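Local coordinates for protein carboxyvinyl-carboxyphosphonate phosphorylmutase (Bacillus anthracis, PDB 4IQD) that adopts the TIM-barrel fold of the phosphoenolpyruvate phosphomutase family and binds pyruvic acid in a pocket of its barrel, at residues 96-101 with 126-131; 121-126 with 151-156; 22-27 with 50-55; 189-194 with 237-242; 61-66 with 245-250. All blocks are in the same frame, centred on the assembly; numbering follows the deposited sequence.

Interaction 1: 96-101 with 126-131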
# COMPACT_ATOMS: atom_id res chain seq x y z
N ILE A 96 0.21 -11.15 14.33
CA ILE A 96 0.30 -12.43 13.63
C ILE A 96 -0.90 -13.34 13.87
O ILE A 96 -0.81 -14.55 13.70
CB ILE A 96 1.61 -13.18 13.99
CG1 ILE A 96 1.62 -13.59 15.46
CG2 ILE A 96 2.82 -12.31 13.66
CD1 ILE A 96 2.64 -14.66 15.78
N ASP A 97 -2.03 -12.74 14.25
CA ASP A 97 -3.25 -13.50 14.55
C ASP A 97 -2.99 -14.61 15.56
O ASP A 97 -2.64 -14.35 16.71
CB ASP A 97 -3.87 -14.07 13.27
CG ASP A 97 -4.35 -12.99 12.31
OD1 ASP A 97 -4.66 -11.88 12.78
OD2 ASP A 97 -4.41 -13.26 11.09
N THR A 98 -3.14 -15.86 15.12
CA THR A 98 -2.92 -17.00 16.00
C THR A 98 -1.68 -17.80 15.62
O THR A 98 -1.45 -18.89 16.14
CB THR A 98 -4.14 -17.94 16.01
OG1 THR A 98 -4.23 -18.61 14.75
CG2 THR A 98 -5.42 -17.15 16.25
N GLY A 99 -0.87 -17.26 14.72
CA GLY A 99 0.36 -17.91 14.31
C GLY A 99 0.23 -18.65 13.00
O GLY A 99 1.15 -19.36 12.59
N PHE A 100 -0.92 -18.49 12.35
CA PHE A 100 -1.18 -19.07 11.04
C PHE A 100 -1.05 -20.58 11.02
O PHE A 100 -0.41 -21.15 10.14
CB PHE A 100 -0.27 -18.43 9.98
CG PHE A 100 -0.23 -16.94 10.05
CD1 PHE A 100 -1.23 -16.18 9.48
CD2 PHE A 100 0.82 -16.29 10.69
CE1 PHE A 100 -1.20 -14.80 9.54
CE2 PHE A 100 0.86 -14.91 10.76
CZ PHE A 100 -0.16 -14.16 10.18
N GLY A 101 -1.67 -21.23 11.99
CA GLY A 101 -1.66 -22.68 12.06
C GLY A 101 -1.30 -23.18 13.44
O GLY A 101 -1.64 -22.56 14.45
N GLN A 126 -7.93 -16.27 20.15
CA GLN A 126 -9.10 -16.52 19.32
C GLN A 126 -8.92 -17.85 18.62
O GLN A 126 -7.79 -18.27 18.36
CB GLN A 126 -9.27 -15.41 18.29
CG GLN A 126 -10.10 -14.23 18.78
CD GLN A 126 -11.56 -14.34 18.38
OE1 GLN A 126 -11.94 -15.23 17.62
NE2 GLN A 126 -12.38 -13.44 18.90
N GLN A 127 -10.02 -18.52 18.33
CA GLN A 127 -9.95 -19.82 17.68
C GLN A 127 -10.22 -19.64 16.19
O GLN A 127 -11.28 -19.16 15.80
CB GLN A 127 -10.95 -20.79 18.31
CG GLN A 127 -10.61 -22.26 18.10
CD GLN A 127 -11.31 -22.85 16.90
OE1 GLN A 127 -12.48 -23.23 16.98
NE2 GLN A 127 -10.61 -22.93 15.78
N LEU A 128 -9.24 -20.02 15.38
CA LEU A 128 -9.31 -19.81 13.94
C LEU A 128 -8.85 -21.03 13.16
O LEU A 128 -7.97 -21.77 13.61
CB LEU A 128 -8.47 -18.59 13.55
CG LEU A 128 -9.22 -17.26 13.57
CD1 LEU A 128 -8.30 -16.12 13.99
CD2 LEU A 128 -9.83 -16.98 12.20
N PRO A 129 -9.46 -21.27 11.98
CA PRO A 129 -10.56 -20.47 11.42
C PRO A 129 -11.88 -20.84 12.07
O PRO A 129 -11.95 -21.81 12.82
CB PRO A 129 -10.57 -20.88 9.95
CG PRO A 129 -10.07 -22.28 9.97
CD PRO A 129 -9.03 -22.33 11.05
N LYS A 130 -12.92 -20.07 11.78
CA LYS A 130 -14.23 -20.32 12.36
C LYS A 130 -14.94 -21.44 11.61
O LYS A 130 -14.73 -21.63 10.42
CB LYS A 130 -15.08 -19.05 12.30
CG LYS A 130 -14.31 -17.78 12.56
CD LYS A 130 -13.92 -17.65 14.02
CE LYS A 130 -13.20 -16.34 14.28
NZ LYS A 130 -14.00 -15.17 13.81
N LYS A 131 -15.77 -22.18 12.33
CA LYS A 131 -16.57 -23.24 11.73
C LYS A 131 -17.48 -22.67 10.66
O LYS A 131 -18.02 -21.57 10.81
CB LYS A 131 -17.41 -23.97 12.79
CG LYS A 131 -18.28 -25.09 12.24
CD LYS A 131 -19.20 -25.67 13.31
CE LYS A 131 -18.75 -27.05 13.77
NZ LYS A 131 -17.45 -27.03 14.51
O HOH W 1 -5.33 -21.30 15.09
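Thr-98 turns its methyl group into the loop 126-131, where it crosses Leu-128 obliquely and touches the backbone beside it. The tip CG2 of Thr-98 lies 3.8 Å from CD1 of Leu-128 and 3.4 Å from the carbonyl O of Gln-126, a van der Waals contact in each case. The Gln-126 side chain leads away, so what this residue offers is mainly its main chain. Thr-98 divides its branches between two tasks: with chi1 at 71°, OG1 sits between the backbone N and the carbonyl carbon, while CG2 stands anti to that carbon. The hydroxyl is thereby left to a water 2.9 Å from OG1 of Thr-98, which also donates to O of Leu-128 at 3.1 Å. Methyl and hydroxyl of a single residue thus reach the same neighbouring loop, one directly and one through solvent. Both loops follow barrel strands, 92-95 and 120-124, and such strand-to-helix loops surround the active-site end of a TIM barrel; the side chain of Gln-126 lies about 9 Å from a bound pyruvic acid. Thr-98 is presented by a type II' turn from Ile-96 to Gly-99, closed by Gly-99 N to Ile-96 O at 2.9 Å. Lys-149 of helix 143-156 hydrogen-bonds through NZ to the carbonyl O of both Thr-98 and Gly-101, and the Thr-98 side chain also packs on Glu-124.

Interaction 2: 121-126 with 151-156; sequences VQIEDQ and KAIKEV
Ile-153 gives up more surface to this contact than any other residue, and it makes its two contacts through one atom, CD1. This CD1 of Ile-153 lies 4.5 Å from CG2 of Val-121 and 4.4 Å from CD1 of Ile-123, so a single methyl spans two strand residues that are neighbours on one side of the strand. The distances are loose for methyl groups, and only about 95 Å² is buried in all; the helix and strand backbones stay well apart, with the CA atoms of Val-121 and Ile-153 9.7 Å from each other. Length makes up the gap. Ile-153 carries CD1 at the end of an extended chain (chi2 180°), and Ile-123 answers with an equally extended one, its CG1 anti to the backbone N at chi1 -171°. Val-121, shorter, meets the same methyl with one branch. This is the helix-on-strand packing of a beta-alpha-beta unit, in which strand 120-124 leads through helix 143-156 to the parallel strand 161-166, the repeating element of the TIM barrel. Val-121 and Ile-123 face outward to the helical layer, whereas Gln-122 between them turns inward and its OE1 hydrogen-bonds OH of Tyr-54. The apolar layer continues beyond the contact: Ile-153 also packs on Val-106 of helix 103-115 and on Ile-162 of the next strand, while Ile-123 packs on Leu-146, earlier in helix 143-156.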
# COMPACT_ATOMS: atom_id res chain seq x y z
N VAL A 121 5.79 -9.42 18.18
CA VAL A 121 4.62 -10.00 17.54
C VAL A 121 3.45 -10.12 18.50
O VAL A 121 3.64 -10.33 19.70
CB VAL A 121 4.91 -11.40 16.95
CG1 VAL A 121 5.81 -11.29 15.72
CG2 VAL A 121 5.54 -12.31 18.01
N GLN A 122 2.25 -9.97 17.96
CA GLN A 122 1.03 -10.09 18.74
C GLN A 122 0.27 -11.34 18.34
O GLN A 122 -0.15 -11.48 17.20
CB GLN A 122 0.13 -8.88 18.54
CG GLN A 122 -1.28 -9.08 19.06
CD GLN A 122 -2.27 -8.11 18.45
OE1 GLN A 122 -2.04 -6.90 18.42
NE2 GLN A 122 -3.38 -8.64 17.94
N ILE A 123 0.09 -12.24 19.30
CA ILE A 123 -0.62 -13.49 19.06
C ILE A 123 -1.84 -13.55 19.97
O ILE A 123 -1.80 -13.06 21.10
CB ILE A 123 0.32 -14.70 19.28
CG1 ILE A 123 -0.35 -16.00 18.83
CG2 ILE A 123 0.75 -14.80 20.73
CD1 ILE A 123 0.51 -17.21 19.07
N GLU A 124 -2.92 -14.14 19.48
CA GLU A 124 -4.19 -14.12 20.19
C GLU A 124 -4.76 -15.50 20.49
O GLU A 124 -4.39 -16.49 19.84
CB GLU A 124 -5.22 -13.29 19.41
CG GLU A 124 -5.63 -13.90 18.08
CD GLU A 124 -6.36 -12.91 17.20
OE1 GLU A 124 -7.23 -13.34 16.41
OE2 GLU A 124 -6.07 -11.70 17.28
N ASP A 125 -5.66 -15.56 21.46
CA ASP A 125 -6.29 -16.82 21.86
C ASP A 125 -7.62 -17.09 21.15
O ASP A 125 -8.34 -18.02 21.50
CB ASP A 125 -6.47 -16.90 23.38
CG ASP A 125 -7.28 -15.75 23.95
OD1 ASP A 125 -7.78 -14.90 23.18
OD2 ASP A 125 -7.43 -15.69 25.19
N GLN A 126 -7.93 -16.27 20.15
CA GLN A 126 -9.10 -16.52 19.32
C GLN A 126 -8.92 -17.85 18.62
O GLN A 126 -7.79 -18.27 18.36
CB GLN A 126 -9.27 -15.41 18.29
CG GLN A 126 -10.10 -14.23 18.78
CD GLN A 126 -11.56 -14.34 18.38
OE1 GLN A 126 -11.94 -15.23 17.62
NE2 GLN A 126 -12.38 -13.44 18.90
N LYS A 151 5.24 -20.76 24.11
CA LYS A 151 6.44 -21.54 24.40
C LYS A 151 7.19 -21.87 23.13
O LYS A 151 8.42 -21.91 23.12
CB LYS A 151 6.07 -22.83 25.14
CG LYS A 151 5.58 -22.62 26.56
CD LYS A 151 4.81 -23.82 27.07
CE LYS A 151 5.69 -25.05 27.21
NZ LYS A 151 4.93 -26.19 27.83
N ALA A 152 6.45 -22.12 22.06
CA ALA A 152 7.04 -22.38 20.75
C ALA A 152 7.84 -21.17 20.27
O ALA A 152 8.95 -21.31 19.74
CB ALA A 152 5.97 -22.73 19.74
N ILE A 153 7.29 -19.98 20.47
CA ILE A 153 7.98 -18.76 20.10
C ILE A 153 9.23 -18.54 20.94
O ILE A 153 10.31 -18.34 20.39
CB ILE A 153 7.06 -17.53 20.22
CG1 ILE A 153 5.85 -17.69 19.29
CG2 ILE A 153 7.81 -16.27 19.87
CD1 ILE A 153 4.89 -16.54 19.34
N LYS A 154 9.09 -18.61 22.26
CA LYS A 154 10.23 -18.45 23.17
C LYS A 154 11.34 -19.43 22.84
O LYS A 154 12.52 -19.15 23.05
CB LYS A 154 9.81 -18.66 24.63
CG LYS A 154 8.92 -17.58 25.21
CD LYS A 154 9.50 -16.18 25.01
CE LYS A 154 10.86 -16.00 25.67
NZ LYS A 154 11.46 -14.69 25.28
N GLU A 155 10.96 -20.60 22.34
CA GLU A 155 11.92 -21.63 22.00
C GLU A 155 12.72 -21.30 20.75
O GLU A 155 13.95 -21.34 20.76
CB GLU A 155 11.21 -22.97 21.82
CG GLU A 155 12.15 -24.09 21.43
CD GLU A 155 13.33 -24.20 22.38
OE1 GLU A 155 13.11 -24.15 23.61
OE2 GLU A 155 14.47 -24.32 21.89
N VAL A 156 12.01 -20.97 19.67
CA VAL A 156 12.66 -20.78 18.38
C VAL A 156 13.20 -19.36 18.20
O VAL A 156 14.21 -19.15 17.54
CB VAL A 156 11.71 -21.13 17.21
CG1 VAL A 156 12.43 -21.02 15.89
CG2 VAL A 156 11.16 -22.53 17.39

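Interaction 3: 22-27 with 50-55; sequences RALVEA and FLALYL
The end of the barrel where the strands begin is covered by helix 14-26, and Leu-24 is the residue through which that helix meets the approach to strand 53-55. It lies across Leu-51 and beside Ala-52, with both of its branches in use. One, CD1, comes to 3.2 Å from the carbonyl O of Leu-51, a close approach, and also packs at 4.0 Å against CB of Ala-52. The other, CD2, rests 4.1 Å from CD1 of Leu-51. With chi1 of Leu-24 at -64°, CG stands anti to the carbonyl carbon, and the fork spreads over the backbone of Leu-51 as well as its side chain. The two leucines have the same arrangement at chi1 and chi2, yet their chains run obliquely past one another. No hydrogen bond joins the segments; a leucine fork against a short stretch of chain carries the whole contact. Two residues beyond Ala-52 comes Tyr-54, which touches pyruvic acid, so the strand leads from this covered end into the ligand pocket. Phe-50, at the start of the segment, makes a cation-pi contact with Lys-262 of the second subunit. Around the contact, Leu-24 also touches Leu-31 of strand 31-34 and Pro-91 just before strand 92-95, while Val-25 packs on Pro-213 ahead of strand 215-217.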
# COMPACT_ATOMS: atom_id res chain seq x y z
N ARG A 22 11.47 -2.97 23.74
CA ARG A 22 11.29 -3.26 25.16
C ARG A 22 11.56 -2.02 25.99
O ARG A 22 10.79 -1.68 26.88
CB ARG A 22 12.22 -4.39 25.60
CG ARG A 22 12.19 -4.62 27.11
CD ARG A 22 13.16 -5.71 27.53
NE ARG A 22 12.87 -6.99 26.89
CZ ARG A 22 11.93 -7.84 27.30
NH1 ARG A 22 11.18 -7.55 28.35
NH2 ARG A 22 11.75 -8.98 26.65
N ALA A 23 12.66 -1.34 25.69
CA ALA A 23 13.01 -0.09 26.34
C ALA A 23 11.83 0.87 26.27
O ALA A 23 11.40 1.40 27.29
CB ALA A 23 14.23 0.53 25.69
N LEU A 24 11.32 1.06 25.06
CA LEU A 24 10.19 1.95 24.81
C LEU A 24 9.02 1.61 25.71
O LEU A 24 8.32 2.50 26.20
CB LEU A 24 9.76 1.86 23.35
CG LEU A 24 10.73 2.30 22.26
CD1 LEU A 24 10.12 2.05 20.89
CD2 LEU A 24 11.09 3.75 22.43
N VAL A 25 8.81 0.32 25.93
CA VAL A 25 7.73 -0.15 26.78
C VAL A 25 8.00 0.18 28.24
O VAL A 25 7.16 0.79 28.91
CB VAL A 25 7.53 -1.66 26.63
CG1 VAL A 25 6.67 -2.20 27.76
CG2 VAL A 25 6.91 -1.97 25.28
N GLU A 26 9.18 -0.20 28.72
CA GLU A 26 9.54 -0.01 30.12
C GLU A 26 9.65 1.47 30.49
O GLU A 26 9.71 1.82 31.67
CB GLU A 26 10.86 -0.72 30.42
CG GLU A 26 10.89 -2.19 30.01
CD GLU A 26 9.97 -3.07 30.84
OE1 GLU A 26 9.46 -4.07 30.30
OE2 GLU A 26 9.78 -2.76 32.04
N ALA A 27 9.68 2.33 29.48
CA ALA A 27 9.80 3.77 29.67
C ALA A 27 8.68 4.33 30.54
O ALA A 27 7.58 3.78 30.61
CB ALA A 27 9.84 4.48 28.33
N PHE A 50 6.99 9.25 15.79
CA PHE A 50 6.65 8.03 16.50
C PHE A 50 7.83 7.07 16.49
O PHE A 50 8.60 7.03 15.54
CB PHE A 50 5.40 7.40 15.89
CG PHE A 50 4.18 8.27 16.00
CD1 PHE A 50 3.46 8.34 17.18
CD2 PHE A 50 3.76 9.03 14.92
CE1 PHE A 50 2.34 9.15 17.28
CE2 PHE A 50 2.65 9.84 15.01
CZ PHE A 50 1.94 9.89 16.19
N LEU A 51 7.97 6.30 17.57
CA LEU A 51 9.19 5.53 17.82
C LEU A 51 8.99 4.03 17.66
O LEU A 51 9.90 3.23 17.91
CB LEU A 51 9.71 5.82 19.22
CG LEU A 51 9.92 7.30 19.54
CD1 LEU A 51 10.42 7.47 20.96
CD2 LEU A 51 10.88 7.94 18.54
N ALA A 52 7.79 3.64 17.26
CA ALA A 52 7.46 2.24 17.04
C ALA A 52 6.28 2.22 16.09
O ALA A 52 5.53 3.18 16.01
CB ALA A 52 7.13 1.56 18.35
N LEU A 53 6.12 1.12 15.36
CA LEU A 53 5.06 1.02 14.37
C LEU A 53 4.29 -0.26 14.55
O LEU A 53 4.78 -1.21 15.14
CB LEU A 53 5.64 1.07 12.96
CG LEU A 53 6.32 2.37 12.52
CD1 LEU A 53 6.86 2.20 11.12
CD2 LEU A 53 5.34 3.53 12.59
N TYR A 54 3.07 -0.28 14.03
CA TYR A 54 2.20 -1.43 14.16
C TYR A 54 1.71 -1.91 12.80
O TYR A 54 1.29 -1.11 11.97
CB TYR A 54 1.00 -1.08 15.04
CG TYR A 54 0.08 -2.23 15.38
CD1 TYR A 54 0.49 -3.24 16.25
CD2 TYR A 54 -1.20 -2.31 14.86
CE1 TYR A 54 -0.35 -4.29 16.58
CE2 TYR A 54 -2.04 -3.36 15.19
CZ TYR A 54 -1.61 -4.35 16.04
OH TYR A 54 -2.45 -5.39 16.36
N LEU A 55 1.79 -3.21 12.57
CA LEU A 55 1.20 -3.79 11.38
C LEU A 55 -0.01 -4.63 11.76
O LEU A 55 0.13 -5.71 12.34
CB LEU A 55 2.23 -4.65 10.64
CG LEU A 55 1.75 -5.21 9.31
CD1 LEU A 55 1.38 -4.09 8.35
CD2 LEU A 55 2.81 -6.12 8.70

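Interaction 4: 189-194 with 237-242; sequences ADAIFP and FQMVIY
Two strands that are not neighbours in the barrel wall meet here through their side chains: Ala-191, Phe-193 and Pro-194 from strand 191-194 touch Met-239, Ile-241 and Phe-237 from strand 239-242 and the residues before it. Strand 215-217 lies between them in the wall, bonded to Ile-192 through Leu-215 and running parallel to 239-242 on its other side. The touching parts run 83° apart, and no hydrogen bond passes between them; the first two pairs show how residues from strands one apart fill the inside of a TIM barrel. Nearest the start of the strands, CB of Ala-191 lies 3.9 Å from CE of Met-239, a selenomethionine in the crystal. That methyl gets there through a bend at chi3 (80°), which turns the end of the long chain toward the alanine. Further along, the Phe-193 side chain crosses Ile-241 at about a right angle, with its CE2 4.2 Å from CD1 of Ile-241. The Phe-193 side chain comes within about 5 Å of a bound pyruvic acid, which puts this pair near a ligand site. The third pair lies toward helix 200-209: CD of Pro-194 sits at the edge of the Phe-237 ring, near its plane, 4.4 Å from CE1 of Phe-237. The same ring packs edge-to-face with Phe-203 of that helix. All six touching residues are buried and their meeting atoms are carbon, so the attraction is hydrophobic and dispersive and depends on shape rather than on directed bonds.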
# COMPACT_ATOMS: atom_id res chain seq x y z
N ALA A 189 5.10 -14.57 27.49
CA ALA A 189 4.64 -13.29 26.96
C ALA A 189 5.19 -12.14 27.79
O ALA A 189 5.28 -12.24 29.01
CB ALA A 189 3.12 -13.24 26.91
N ASP A 190 5.58 -11.06 27.12
CA ASP A 190 6.21 -9.92 27.79
C ASP A 190 5.21 -8.80 28.06
O ASP A 190 5.50 -7.87 28.81
CB ASP A 190 7.36 -9.39 26.94
CG ASP A 190 8.28 -10.49 26.44
OD1 ASP A 190 8.98 -11.10 27.28
OD2 ASP A 190 8.29 -10.76 25.22
N ALA A 191 4.04 -8.90 27.44
CA ALA A 191 3.02 -7.86 27.54
C ALA A 191 1.64 -8.41 27.21
O ALA A 191 1.52 -9.42 26.51
CB ALA A 191 3.36 -6.70 26.60
N ILE A 192 0.60 -7.75 27.71
CA ILE A 192 -0.77 -8.20 27.47
C ILE A 192 -1.66 -7.16 26.78
O ILE A 192 -1.64 -5.98 27.12
CB ILE A 192 -1.45 -8.68 28.78
CG1 ILE A 192 -0.68 -9.84 29.39
CG2 ILE A 192 -2.88 -9.12 28.51
CD1 ILE A 192 -0.66 -11.09 28.53
N PHE A 193 -2.41 -7.63 25.79
CA PHE A 193 -3.42 -6.85 25.08
C PHE A 193 -4.77 -7.41 25.52
O PHE A 193 -5.23 -8.43 24.99
CB PHE A 193 -3.18 -7.03 23.57
CG PHE A 193 -4.21 -6.37 22.67
CD1 PHE A 193 -5.34 -5.74 23.15
CD2 PHE A 193 -4.03 -6.42 21.29
CE1 PHE A 193 -6.26 -5.17 22.30
CE2 PHE A 193 -4.94 -5.85 20.43
CZ PHE A 193 -6.06 -5.22 20.93
N PRO A 194 -5.43 -6.75 26.49
CA PRO A 194 -6.74 -7.17 26.99
C PRO A 194 -7.86 -6.53 26.20
O PRO A 194 -8.27 -5.41 26.51
CB PRO A 194 -6.75 -6.65 28.43
CG PRO A 194 -5.56 -5.70 28.55
CD PRO A 194 -4.96 -5.55 27.19
N PHE A 237 -1.74 1.75 31.51
CA PHE A 237 -1.21 1.27 30.24
C PHE A 237 0.15 1.87 29.92
O PHE A 237 0.44 2.99 30.30
CB PHE A 237 -2.20 1.55 29.10
CG PHE A 237 -3.41 0.67 29.13
CD1 PHE A 237 -3.36 -0.60 28.59
CD2 PHE A 237 -4.58 1.10 29.70
CE1 PHE A 237 -4.47 -1.42 28.62
CE2 PHE A 237 -5.70 0.29 29.74
CZ PHE A 237 -5.64 -0.98 29.19
N GLN A 238 0.97 1.10 29.23
CA GLN A 238 2.33 1.53 28.93
C GLN A 238 2.60 1.61 27.43
O GLN A 238 3.69 1.98 27.00
CB GLN A 238 3.34 0.61 29.62
CG GLN A 238 3.07 0.48 31.10
CD GLN A 238 3.98 -0.51 31.79
OE1 GLN A 238 5.18 -0.54 31.54
NE2 GLN A 238 3.40 -1.33 32.66
N MSE A 239 1.59 1.27 26.64
CA MSE A 239 1.67 1.43 25.19
C MSE A 239 0.27 1.44 24.61
O MSE A 239 -0.65 0.85 25.19
CB MSE A 239 2.51 0.31 24.56
CG MSE A 239 1.74 -0.96 24.27
SE MSE A 239 2.91 -2.48 23.89
CE MSE A 239 3.37 -2.94 25.73
N VAL A 240 0.10 2.12 23.49
CA VAL A 240 -1.21 2.22 22.85
C VAL A 240 -1.08 2.21 21.34
O VAL A 240 -0.24 2.89 20.77
CB VAL A 240 -1.97 3.47 23.32
CG1 VAL A 240 -1.08 4.70 23.27
CG2 VAL A 240 -3.23 3.69 22.49
N ILE A 241 -1.93 1.41 20.69
CA ILE A 241 -1.90 1.28 19.24
C ILE A 241 -3.05 2.02 18.56
O ILE A 241 -4.15 2.13 19.09
CB ILE A 241 -1.92 -0.20 18.81
CG1 ILE A 241 -3.18 -0.88 19.33
CG2 ILE A 241 -0.68 -0.92 19.31
CD1 ILE A 241 -3.30 -2.32 18.90
N TYR A 242 -2.76 2.52 17.36
CA TYR A 242 -3.76 3.14 16.50
C TYR A 242 -3.69 2.39 15.17
O TYR A 242 -3.12 2.88 14.20
CB TYR A 242 -3.45 4.63 16.31
CG TYR A 242 -3.27 5.38 17.62
CD1 TYR A 242 -4.32 6.06 18.21
CD2 TYR A 242 -2.04 5.40 18.27
CE1 TYR A 242 -4.16 6.74 19.41
CE2 TYR A 242 -1.86 6.07 19.47
CZ TYR A 242 -2.93 6.74 20.03
OH TYR A 242 -2.76 7.40 21.22

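Interaction 5: 61-66 with 245-250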
# COMPACT_ATOMS: atom_id res chain seq x y z
N THR A 61 -4.82 -6.52 5.24
CA THR A 61 -5.76 -7.19 4.36
C THR A 61 -6.58 -6.18 3.58
O THR A 61 -6.71 -6.29 2.37
CB THR A 61 -6.69 -8.12 5.15
OG1 THR A 61 -7.30 -7.38 6.21
CG2 THR A 61 -5.90 -9.28 5.73
N ALA A 62 -7.11 -5.18 4.29
CA ALA A 62 -7.90 -4.14 3.65
C ALA A 62 -7.12 -3.45 2.54
O ALA A 62 -7.69 -3.12 1.50
CB ALA A 62 -8.38 -3.14 4.68
N SER A 63 -5.82 -3.25 2.75
CA SER A 63 -4.95 -2.69 1.72
C SER A 63 -4.98 -3.55 0.46
O SER A 63 -5.10 -3.05 -0.65
CB SER A 63 -3.50 -2.58 2.21
OG SER A 63 -3.41 -1.77 3.37
N LYS A 64 -4.86 -4.86 0.66
CA LYS A 64 -4.89 -5.80 -0.45
C LYS A 64 -6.30 -6.02 -0.98
O LYS A 64 -6.50 -6.80 -1.91
CB LYS A 64 -4.29 -7.14 -0.02
CG LYS A 64 -2.86 -7.05 0.48
CD LYS A 64 -2.26 -8.43 0.63
CE LYS A 64 -1.98 -9.07 -0.71
NZ LYS A 64 -0.81 -8.44 -1.38
N GLY A 65 -7.28 -5.33 -0.40
CA GLY A 65 -8.66 -5.44 -0.83
C GLY A 65 -9.32 -6.71 -0.34
O GLY A 65 -10.18 -7.28 -1.01
N LEU A 66 -8.92 -7.16 0.85
CA LEU A 66 -9.40 -8.43 1.39
C LEU A 66 -10.09 -8.23 2.74
O LEU A 66 -9.86 -7.23 3.41
CB LEU A 66 -8.23 -9.40 1.54
CG LEU A 66 -7.41 -9.68 0.28
CD1 LEU A 66 -6.43 -10.81 0.53
CD2 LEU A 66 -8.31 -10.00 -0.90
N THR A 245 -6.00 3.39 11.53
CA THR A 245 -6.20 4.79 11.24
C THR A 245 -5.60 5.21 9.90
O THR A 245 -6.23 5.94 9.14
CB THR A 245 -5.57 5.67 12.34
OG1 THR A 245 -5.86 5.09 13.62
CG2 THR A 245 -6.13 7.07 12.28
N SER A 246 -4.39 4.73 9.61
CA SER A 246 -3.69 5.10 8.38
C SER A 246 -4.50 4.75 7.13
O SER A 246 -4.54 5.52 6.18
CB SER A 246 -2.32 4.42 8.32
OG SER A 246 -2.45 3.02 8.18
N LEU A 247 -5.16 3.60 7.15
CA LEU A 247 -5.94 3.15 6.00
C LEU A 247 -7.31 3.83 5.95
O LEU A 247 -7.84 4.08 4.87
CB LEU A 247 -6.09 1.63 6.01
CG LEU A 247 -6.96 1.02 4.90
CD1 LEU A 247 -6.25 -0.15 4.24
CD2 LEU A 247 -8.30 0.59 5.46
N ARG A 248 -7.86 4.12 7.12
CA ARG A 248 -9.16 4.78 7.21
C ARG A 248 -9.14 6.16 6.56
O ARG A 248 -10.04 6.51 5.81
CB ARG A 248 -9.62 4.91 8.66
CG ARG A 248 -9.87 3.59 9.36
CD ARG A 248 -10.99 3.76 10.36
NE ARG A 248 -10.94 2.78 11.44
CZ ARG A 248 -11.52 1.58 11.38
NH1 ARG A 248 -12.17 1.21 10.29
NH2 ARG A 248 -11.43 0.76 12.42
N VAL A 249 -8.10 6.93 6.87
CA VAL A 249 -7.96 8.28 6.34
C VAL A 249 -7.57 8.26 4.86
O VAL A 249 -7.97 9.14 4.09
CB VAL A 249 -6.93 9.11 7.14
CG1 VAL A 249 -7.45 9.38 8.55
CG2 VAL A 249 -5.59 8.41 7.19
N ALA A 250 -6.79 7.26 4.47
CA ALA A 250 -6.33 7.14 3.09
C ALA A 250 -7.50 6.79 2.18
O ALA A 250 -7.65 7.36 1.10
CB ALA A 250 -5.24 6.09 2.98
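Helix 57-63, which follows the second barrel strand, packs by Ala-62 and Ser-63 against Leu-247 in helix 245-264, which follows the last strand of this TIM barrel. Thr-61 turns its side chain away from the partner helix, its OG1 bonding back to carbonyls of Gly-57 and Ala-58. Ala-62 points toward it: CB fits against the fork of Leu-247, 3.7 Å from CD1 and 3.8 Å from CD2 of that leucine. At Ser-63 the same CD1 of Leu-247 approaches OG to 3.4 Å and the backbone N to 3.5 Å, contacts of van der Waals kind. The hydroxyl is hydrogen-bonded to the carbonyl of Ala-59, and the methyl merely packs against it. Leu-247 reaches both residues because its CG stands anti to the backbone N (chi1 177°), stretching the fork outward from its helix. Met-40 of the second subunit also packs on Ala-62, and the contact lies at the subunit interface. The helix then ends in a Schellman motif at Gly-65, whose positive phi (77°) turns the chain: Gly-65 N bonds Ala-62 O at 2.9 Å, and Leu-66 N reaches back to Thr-61 O at 2.8 Å.

Spread round one TIM barrel, the five contacts join loops after the strands (1), strand to helix (2), covering helix to wall (3), wall residues (4) and helices at the subunit interface (5). Interactions 3, 1 and 4 follow in series along the chain; interaction 2 crosses interaction 1, sharing Gln-126, and interaction 5 closes a long loop around 1, 2 and 4. Interactions 1 and 2, centres about 12 Å apart, are joined by a probable backbone hydrogen bond, Asp-97 O to Glu-124 N at 2.8 Å. Interactions 3 and 4, centres about 10 Å apart, meet where Val-25 packs on Met-239. Strands of the parallel wall link 2, 3 and 4; the centre of interaction 5 lies about 22 Å from those of 3 and 4.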